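Local coordinates for Glucose/sorbosone dehydrogenases (Escherichia coli K12, PDB 2G8S), which is a calcium-containing beta-propeller protein of the glucose/sorbosone dehydrogenase family, built of antiparallel sheets arranged as blades, at residues L73-A78 with L135-K140; L166-D171 with D177-I182. One frame throughout, in Å; residues are numbered along the deposited sequence.

Contact 1 and contact 2 follow one another along the chain, the first closing before the second opens, and their centres lie about 16 Å apart. They share the antiparallel sheet whose strands run in the order 135-137, 142-147, 165-170, 191-194. Contact 1 joins the edge strand 135-137, first in that order, to the turn leaving strand 68-73 of the preceding sheet; contact 2 ties the third strand of the shared sheet, 165-170, to the long connection that leads on to strand 191-194. The two touch where Phe137 CE1 packs 3.9 Å from Asp171 CB. One contact thus links neighbouring blades of the propeller, and the other fastens a loop within a single blade.

Contact 1: residues L73-A78 with L135-K140. With EDO (1,2-ethanediol), chain K.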
ATOM      1  N   LEU A  73       7.496  -7.651  -7.150  1.00  8.32           N
ATOM      2  CA  LEU A  73       8.083  -8.856  -7.732  1.00  8.70           C
ATOM      3  C   LEU A  73       7.622 -10.078  -6.954  1.00  8.73           C
ATOM      4  O   LEU A  73       7.500 -10.021  -5.728  1.00  9.31           O
ATOM      5  CB  LEU A  73       9.612  -8.789  -7.715  1.00  9.52           C
ATOM      6  CG  LEU A  73      10.329  -7.550  -8.237  1.00 11.49           C
ATOM      7  CD1 LEU A  73      11.797  -7.894  -8.383  1.00 13.49           C
ATOM      8  CD2 LEU A  73       9.776  -7.061  -9.556  1.00 12.63           C
ATOM      9  N   ALA A  74       7.356 -11.184  -7.651  1.00  8.78           N
ATOM     10  CA  ALA A  74       7.060 -12.447  -6.965  1.00  9.03           C
ATOM     11  C   ALA A  74       8.283 -12.879  -6.146  1.00  9.67           C
ATOM     12  O   ALA A  74       9.415 -12.526  -6.491  1.00  9.88           O
ATOM     13  CB  ALA A  74       6.686 -13.526  -7.974  1.00  9.13           C
ATOM     14  N   PRO A  75       8.059 -13.614  -5.043  1.00 10.39           N
ATOM     15  CA  PRO A  75       9.219 -14.059  -4.258  1.00 11.26           C
ATOM     16  C   PRO A  75      10.226 -14.886  -5.066  1.00 11.76           C
ATOM     17  O   PRO A  75      11.423 -14.808  -4.791  1.00 13.00           O
ATOM     18  CB  PRO A  75       8.592 -14.905  -3.148  1.00 11.74           C
ATOM     19  CG  PRO A  75       7.192 -14.356  -3.017  1.00 11.61           C
ATOM     20  CD  PRO A  75       6.783 -14.017  -4.426  1.00 11.12           C
ATOM     21  N   ASP A  76       9.744 -15.653  -6.042  1.00 11.39           N
ATOM     22  CA  ASP A  76      10.629 -16.481  -6.881  1.00 11.11           C
ATOM     23  C   ASP A  76      11.043 -15.802  -8.197  1.00 10.62           C
ATOM     24  O   ASP A  76      11.382 -16.490  -9.171  1.00 10.67           O
ATOM     25  CB  ASP A  76      10.016 -17.870  -7.138  1.00 11.51           C
ATOM     26  CG  ASP A  76       8.820 -17.830  -8.085  1.00 12.17           C
ATOM     27  OD1 ASP A  76       8.296 -16.727  -8.360  1.00 12.49           O
ATOM     28  OD2 ASP A  76       8.389 -18.914  -8.539  1.00 13.81           O
ATOM     29  N   PHE A  77      11.030 -14.467  -8.216  1.00 10.27           N
ATOM     30  CA  PHE A  77      11.374 -13.675  -9.415  1.00 10.38           C
ATOM     31  C   PHE A  77      12.676 -14.133 -10.091  1.00 11.07           C
ATOM     32  O   PHE A  77      12.770 -14.159 -11.317  1.00 11.06           O
ATOM     33  CB  PHE A  77      11.451 -12.174  -9.085  1.00 10.22           C
ATOM     34  CG  PHE A  77      11.826 -11.311 -10.265  1.00  9.91           C
ATOM     35  CD1 PHE A  77      10.844 -10.806 -11.116  1.00  9.94           C
ATOM     36  CD2 PHE A  77      13.159 -11.009 -10.533  1.00 10.74           C
ATOM     37  CE1 PHE A  77      11.184 -10.018 -12.213  1.00  9.93           C
ATOM     38  CE2 PHE A  77      13.508 -10.228 -11.635  1.00 10.58           C
ATOM     39  CZ  PHE A  77      12.519  -9.723 -12.472  1.00 10.30           C
ATOM     40  N   ALA A  78      13.669 -14.499  -9.284  1.00 11.81           N
ATOM     41  CA  ALA A  78      14.966 -14.953  -9.797  1.00 12.87           C
ATOM     42  C   ALA A  78      14.832 -16.068 -10.830  1.00 13.17           C
ATOM     43  O   ALA A  78      15.662 -16.166 -11.747  1.00 14.56           O
ATOM     44  CB  ALA A  78      15.867 -15.394  -8.653  1.00 13.10           C
ATOM     45  N   LEU A 135       0.079  -4.647  -2.332  1.00  5.29           N
ATOM     46  CA  LEU A 135       0.313  -6.088  -2.339  1.00  5.62           C
ATOM     47  C   LEU A 135       1.565  -6.368  -1.531  1.00  6.06           C
ATOM     48  O   LEU A 135       2.595  -5.730  -1.749  1.00  6.82           O
ATOM     49  CB  LEU A 135       0.556  -6.566  -3.773  1.00  6.07           C
ATOM     50  CG  LEU A 135      -0.483  -6.164  -4.821  1.00  6.09           C
ATOM     51  CD1 LEU A 135      -0.022  -6.584  -6.211  1.00  6.82           C
ATOM     52  CD2 LEU A 135      -1.812  -6.785  -4.470  1.00  6.43           C
ATOM     53  N   VAL A 136       1.492  -7.329  -0.616  1.00  5.62           N
ATOM     54  CA  VAL A 136       2.694  -7.734   0.121  1.00  5.60           C
ATOM     55  C   VAL A 136       2.788  -9.255   0.209  1.00  6.07           C
ATOM     56  O   VAL A 136       1.850  -9.911   0.673  1.00  5.88           O
ATOM     57  CB  VAL A 136       2.738  -7.124   1.554  1.00  6.10           C
ATOM     58  CG1 VAL A 136       3.906  -7.714   2.349  1.00  5.65           C
ATOM     59  CG2 VAL A 136       2.885  -5.614   1.497  1.00  6.87           C
ATOM     60  N   PHE A 137       3.919  -9.811  -0.233  1.00  6.12           N
ATOM     61  CA  PHE A 137       4.199 -11.233  -0.021  1.00  6.68           C
ATOM     62  C   PHE A 137       4.789 -11.438   1.378  1.00  7.33           C
ATOM     63  O   PHE A 137       5.678 -10.677   1.798  1.00  7.28           O
ATOM     64  CB  PHE A 137       5.154 -11.765  -1.096  1.00  6.78           C
ATOM     65  CG  PHE A 137       4.519 -11.889  -2.455  1.00  7.12           C
ATOM     66  CD1 PHE A 137       3.777 -13.025  -2.786  1.00  8.07           C
ATOM     67  CD2 PHE A 137       4.650 -10.873  -3.390  1.00  8.72           C
ATOM     68  CE1 PHE A 137       3.166 -13.134  -4.034  1.00  7.79           C
ATOM     69  CE2 PHE A 137       4.045 -10.974  -4.644  1.00  8.23           C
ATOM     70  CZ  PHE A 137       3.300 -12.109  -4.962  1.00  7.99           C
ATOM     71  N   ASP A 138       4.297 -12.443   2.106  1.00  8.25           N
ATOM     72  CA  ASP A 138       4.808 -12.661   3.460  1.00  9.45           C
ATOM     73  C   ASP A 138       6.093 -13.493   3.496  1.00 10.33           C
ATOM     74  O   ASP A 138       6.728 -13.600   4.543  1.00 11.19           O
ATOM     75  CB  ASP A 138       3.738 -13.227   4.406  1.00  9.26           C
ATOM     76  CG  ASP A 138       3.345 -14.671   4.095  1.00  9.74           C
ATOM     77  OD1 ASP A 138       3.773 -15.247   3.067  1.00 10.46           O
ATOM     78  OD2 ASP A 138       2.585 -15.227   4.915  1.00 10.07           O
ATOM     79  N   GLY A 139       6.480 -14.041   2.346  1.00 11.21           N
ATOM     80  CA  GLY A 139       7.725 -14.811   2.249  1.00 12.27           C
ATOM     81  C   GLY A 139       7.606 -16.249   2.720  1.00 13.52           C
ATOM     82  O   GLY A 139       8.610 -16.969   2.811  1.00 14.58           O
ATOM     83  N   LYS A 140       6.384 -16.679   3.008  1.00 13.29           N
ATOM     84  CA  LYS A 140       6.154 -18.051   3.452  0.70 13.36           C
ATOM     85  C   LYS A 140       4.909 -18.670   2.839  1.00 12.65           C
ATOM     86  O   LYS A 140       4.225 -19.482   3.473  1.00 12.44           O
ATOM     87  CB  LYS A 140       6.148 -18.149   4.974  0.70 14.22           C
ATOM     88  CG  LYS A 140       5.190 -17.210   5.664  0.70 14.77           C
ATOM     89  CD  LYS A 140       5.733 -16.834   7.012  0.70 16.60           C
ATOM     90  CE  LYS A 140       4.994 -15.653   7.579  0.70 17.76           C
ATOM     91  NZ  LYS A 140       5.718 -15.080   8.738  0.70 18.68           N
TER
HETATM   92  C1  EDO K3017       5.585 -18.043  -6.771  1.00 22.60           C
HETATM   93  O1  EDO K3017       5.742 -16.901  -7.622  1.00 21.82           O
HETATM   94  C2  EDO K3017       6.076 -17.744  -5.355  1.00 22.99           C
HETATM   95  O2  EDO K3017       7.359 -17.102  -5.363  1.00 23.30           O
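The Phe137 ring receives Pro75 over one face: CD of the proline stands above the middle of the ring, 3.6 Å from its centroid and only 12° off the ring normal, a CH-pi contact. Around the CE2 corner the approach is oblique, with Leu73 O 3.7 Å from Phe137 CE2 and Ala74 CA a little farther off, while Trp84 of strand 82-90 meets the same ring edge-to-face. Pro75 and Phe137 cross at about a right angle, and CG of the proline also reaches CB of Phe137. CB of Phe137 points toward the 73-78 turn, and CG, anti to the carbonyl carbon (chi1 -72°), places the ring against Pro75 CD. The main packing across the segments is thus apolar and CH-pi, with the carbonyl oxygen of Leu73 also against the ring.

The proline is the second residue of a type I beta turn from Ala74 to Phe77, closed by Phe77 N to Ala74 O at 3.1 Å, and Phe77, its last residue, also begins helix 77-80. A 1,2-ethanediol, probably from the crystallisation liquor, lies beside this turn: its O1 donates to Asp76 OD1 at 2.7 Å, and its O2 accepts a weak bond from Asp76 N. Asp76 OD1 is also bonded to Ser80 OG. On the other segment, Asp138 OD1 accepts from Lys140 N at 3.0 Å, forming an Asx turn between strands 135-137 and 142-147. A proline on a beta turn, laid over an aromatic ring from the first strand of the next sheet, here joins two successive blades of a beta-propeller.

Contact 2: residues L166-D171 with D177-I182; sequences LVRLTD and DDNPFI
Arg168 and Asn179 bury most of the surface between strand 165-170 and the following loop, with Asp178 contributing nearly all the rest, in a propeller blade whose third strand, 165-170, holds the connection to strand 191-194 by polar side chains. The arginine leaves the strand with CG anti to the backbone N (chi1 -169°), and a bend at chi3 (72°) turns the guanidinium so that its NE and NH2 side faces the loop.

There it grips a single atom: Asn179 OD1 accepts from Arg168 NE and from Arg168 NH2, each at 3.0 Å. The oxygen lies close to the guanidinium plane, and amide and guanidinium are nearly coplanar. NE comes in the carbonyl plane of the amide, whereas NH2 is tilted slightly from it. The other end of the same amide returns to the strand, Asn179 ND2 donating to Arg168 O at 2.9 Å in the straightest of these bonds. Asn179 therefore bonds both the side chain and the main chain of one residue, which fixes which way round its amide lies; ND2 also donates to Ala189 O, just ahead of strand 191-194.

Asp178 adds the negative charge that Arg168 pairs with. Its OD1 forms a salt bridge with Arg168 NH2, short at 2.7 Å but clearly bent, with the nitrogen above the carboxylate plane and the two planar groups 55° apart. NH2 is thus shared between amide and carboxylate, both at the guanidinium edge. Tyr142 makes a cation-pi contact with Arg168, and Trp192 packs against both Arg168 and Asn179. A water completes the link between the charged groups, accepting from Arg168 NH1 at 3.1 Å and donating to Asp178 OD2 at 2.7 Å.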
ATOM      1  N   LEU A 166      -8.673  -6.873   4.462  1.00  6.26           N
ATOM      2  CA  LEU A 166      -7.362  -7.394   4.119  1.00  6.20           C
ATOM      3  C   LEU A 166      -7.572  -8.815   3.614  1.00  6.17           C
ATOM      4  O   LEU A 166      -8.112  -9.647   4.339  1.00  6.47           O
ATOM      5  CB  LEU A 166      -6.439  -7.403   5.335  1.00  5.98           C
ATOM      6  CG  LEU A 166      -5.085  -8.118   5.192  1.00  6.08           C
ATOM      7  CD1 LEU A 166      -4.187  -7.410   4.177  1.00  6.46           C
ATOM      8  CD2 LEU A 166      -4.405  -8.225   6.552  1.00  7.32           C
ATOM      9  N   VAL A 167      -7.136  -9.075   2.387  1.00  6.07           N
ATOM     10  CA  VAL A 167      -7.284 -10.397   1.764  1.00  6.48           C
ATOM     11  C   VAL A 167      -5.972 -11.174   1.880  1.00  6.21           C
ATOM     12  O   VAL A 167      -4.897 -10.583   1.811  1.00  6.59           O
ATOM     13  CB  VAL A 167      -7.716 -10.255   0.281  1.00  6.78           C
ATOM     14  CG1 VAL A 167      -7.310 -11.475  -0.547  1.00  7.37           C
ATOM     15  CG2 VAL A 167      -9.230  -9.997   0.194  1.00  7.43           C
ATOM     16  N   ARG A 168      -6.060 -12.490   2.077  1.00  6.50           N
ATOM     17  CA  ARG A 168      -4.880 -13.352   1.992  1.00  6.88           C
ATOM     18  C   ARG A 168      -5.128 -14.431   0.958  1.00  7.31           C
ATOM     19  O   ARG A 168      -6.085 -15.202   1.075  1.00  7.76           O
ATOM     20  CB  ARG A 168      -4.533 -14.010   3.333  1.00  7.24           C
ATOM     21  CG  ARG A 168      -3.158 -14.688   3.286  1.00  8.51           C
ATOM     22  CD  ARG A 168      -2.835 -15.502   4.521  1.00  9.37           C
ATOM     23  NE  ARG A 168      -3.617 -16.733   4.590  1.00 11.82           N
ATOM     24  CZ  ARG A 168      -3.198 -17.883   5.124  1.00 11.20           C
ATOM     25  NH1 ARG A 168      -1.972 -18.024   5.630  1.00 10.14           N
ATOM     26  NH2 ARG A 168      -4.028 -18.907   5.144  1.00 11.48           N
ATOM     27  N   LEU A 169      -4.263 -14.468  -0.049  1.00  7.36           N
ATOM     28  CA  LEU A 169      -4.257 -15.544  -1.039  1.00  7.53           C
ATOM     29  C   LEU A 169      -2.963 -16.320  -0.887  1.00  7.82           C
ATOM     30  O   LEU A 169      -2.048 -15.867  -0.203  1.00  7.95           O
ATOM     31  CB  LEU A 169      -4.348 -14.968  -2.458  1.00  8.13           C
ATOM     32  CG  LEU A 169      -5.571 -14.091  -2.738  1.00  8.17           C
ATOM     33  CD1 LEU A 169      -5.537 -13.592  -4.163  1.00  9.34           C
ATOM     34  CD2 LEU A 169      -6.878 -14.833  -2.460  1.00  9.75           C
ATOM     35  N   THR A 170      -2.872 -17.492  -1.513  1.00  8.79           N
ATOM     36  CA  THR A 170      -1.557 -18.116  -1.653  1.00  9.25           C
ATOM     37  C   THR A 170      -0.732 -17.241  -2.591  1.00  9.79           C
ATOM     38  O   THR A 170      -1.272 -16.366  -3.290  1.00  9.61           O
ATOM     39  CB  THR A 170      -1.623 -19.542  -2.257  1.00  9.73           C
ATOM     40  OG1 THR A 170      -1.967 -19.458  -3.650  1.00 10.47           O
ATOM     41  CG2 THR A 170      -2.626 -20.406  -1.504  1.00  9.47           C
ATOM     42  N   ASP A 171       0.570 -17.499  -2.638  1.00 10.06           N
ATOM     43  CA  ASP A 171       1.444 -16.723  -3.510  1.00 11.47           C
ATOM     44  C   ASP A 171       1.195 -16.990  -5.002  1.00 11.73           C
ATOM     45  O   ASP A 171       1.849 -16.391  -5.853  1.00 12.35           O
ATOM     46  CB  ASP A 171       2.924 -16.897  -3.116  1.00 11.51           C
ATOM     47  CG  ASP A 171       3.406 -18.345  -3.200  1.00 13.34           C
ATOM     48  OD1 ASP A 171       2.715 -19.189  -3.807  1.00 14.30           O
ATOM     49  OD2 ASP A 171       4.499 -18.630  -2.656  1.00 14.62           O
ATOM     50  N   ASP A 177      -6.636 -23.012   2.137  1.00 14.42           N
ATOM     51  CA  ASP A 177      -7.587 -23.904   2.798  0.70 15.11           C
ATOM     52  C   ASP A 177      -7.777 -23.597   4.286  1.00 14.73           C
ATOM     53  O   ASP A 177      -8.718 -24.099   4.911  1.00 15.59           O
ATOM     54  CB  ASP A 177      -7.181 -25.371   2.595  0.70 15.89           C
ATOM     55  CG  ASP A 177      -7.581 -25.911   1.226  0.70 18.14           C
ATOM     56  OD1 ASP A 177      -7.004 -26.937   0.807  0.70 21.55           O
ATOM     57  OD2 ASP A 177      -8.473 -25.322   0.572  0.70 19.97           O
ATOM     58  N   ASP A 178      -6.901 -22.759   4.845  1.00 13.75           N
ATOM     59  CA  ASP A 178      -6.968 -22.404   6.265  1.00 13.24           C
ATOM     60  C   ASP A 178      -7.357 -20.938   6.519  1.00 12.50           C
ATOM     61  O   ASP A 178      -7.201 -20.447   7.633  1.00 12.71           O
ATOM     62  CB  ASP A 178      -5.644 -22.719   6.974  1.00 13.43           C
ATOM     63  CG  ASP A 178      -4.491 -21.866   6.476  1.00 14.36           C
ATOM     64  OD1 ASP A 178      -4.426 -21.585   5.262  1.00 14.92           O
ATOM     65  OD2 ASP A 178      -3.640 -21.473   7.300  1.00 15.53           O
ATOM     66  N   ASN A 179      -7.857 -20.250   5.494  1.00 11.94           N
ATOM     67  CA  ASN A 179      -8.408 -18.903   5.698  1.00 11.53           C
ATOM     68  C   ASN A 179      -9.603 -18.935   6.661  1.00 11.69           C
ATOM     69  O   ASN A 179     -10.326 -19.936   6.709  1.00 11.93           O
ATOM     70  CB  ASN A 179      -8.774 -18.242   4.367  1.00 11.23           C
ATOM     71  CG  ASN A 179      -7.638 -17.381   3.802  1.00 10.56           C
ATOM     72  OD1 ASN A 179      -6.482 -17.488   4.234  1.00  9.73           O
ATOM     73  ND2 ASN A 179      -7.971 -16.519   2.845  1.00 10.46           N
ATOM     74  N   PRO A 180      -9.791 -17.860   7.450  1.00 11.50           N
ATOM     75  CA  PRO A 180     -10.687 -17.915   8.618  1.00 11.39           C
ATOM     76  C   PRO A 180     -12.164 -18.149   8.298  1.00 12.33           C
ATOM     77  O   PRO A 180     -12.866 -18.753   9.115  1.00 12.28           O
ATOM     78  CB  PRO A 180     -10.508 -16.540   9.276  1.00 11.20           C
ATOM     79  CG  PRO A 180      -9.956 -15.661   8.201  1.00 11.07           C
ATOM     80  CD  PRO A 180      -9.144 -16.542   7.313  1.00 11.12           C
ATOM     81  N   PHE A 181     -12.618 -17.676   7.138  1.00 12.77           N
ATOM     82  CA  PHE A 181     -14.052 -17.686   6.803  1.00 14.55           C
ATOM     83  C   PHE A 181     -14.436 -18.665   5.696  1.00 16.12           C
ATOM     84  O   PHE A 181     -15.525 -18.567   5.116  1.00 16.33           O
ATOM     85  CB  PHE A 181     -14.533 -16.265   6.471  1.00 14.02           C
ATOM     86  CG  PHE A 181     -14.275 -15.276   7.567  1.00 13.84           C
ATOM     87  CD1 PHE A 181     -14.975 -15.358   8.765  1.00 13.81           C
ATOM     88  CD2 PHE A 181     -13.316 -14.286   7.425  1.00 13.55           C
ATOM     89  CE1 PHE A 181     -14.739 -14.460   9.797  1.00 13.30           C
ATOM     90  CE2 PHE A 181     -13.067 -13.379   8.460  1.00 13.11           C
ATOM     91  CZ  PHE A 181     -13.780 -13.468   9.646  1.00 14.11           C
ATOM     92  N   ILE A 182     -13.552 -19.623   5.435  1.00 18.01           N
ATOM     93  CA  ILE A 182     -13.739 -20.615   4.373  1.00 19.89           C
ATOM     94  C   ILE A 182     -15.001 -21.479   4.581  1.00 21.04           C
ATOM     95  O   ILE A 182     -15.601 -21.932   3.601  1.00 21.36           O
ATOM     96  CB  ILE A 182     -12.457 -21.493   4.195  1.00 20.20           C
ATOM     97  CG1 ILE A 182     -12.495 -22.304   2.891  1.00 21.39           C
ATOM     98  CG2 ILE A 182     -12.205 -22.370   5.417  1.00 20.23           C
ATOM     99  CD1 ILE A 182     -11.631 -21.752   1.789  1.00 22.49           C
TER
HETATM  100  O   HOH W   1      -1.105 -20.794   6.628  1.00 16.94           O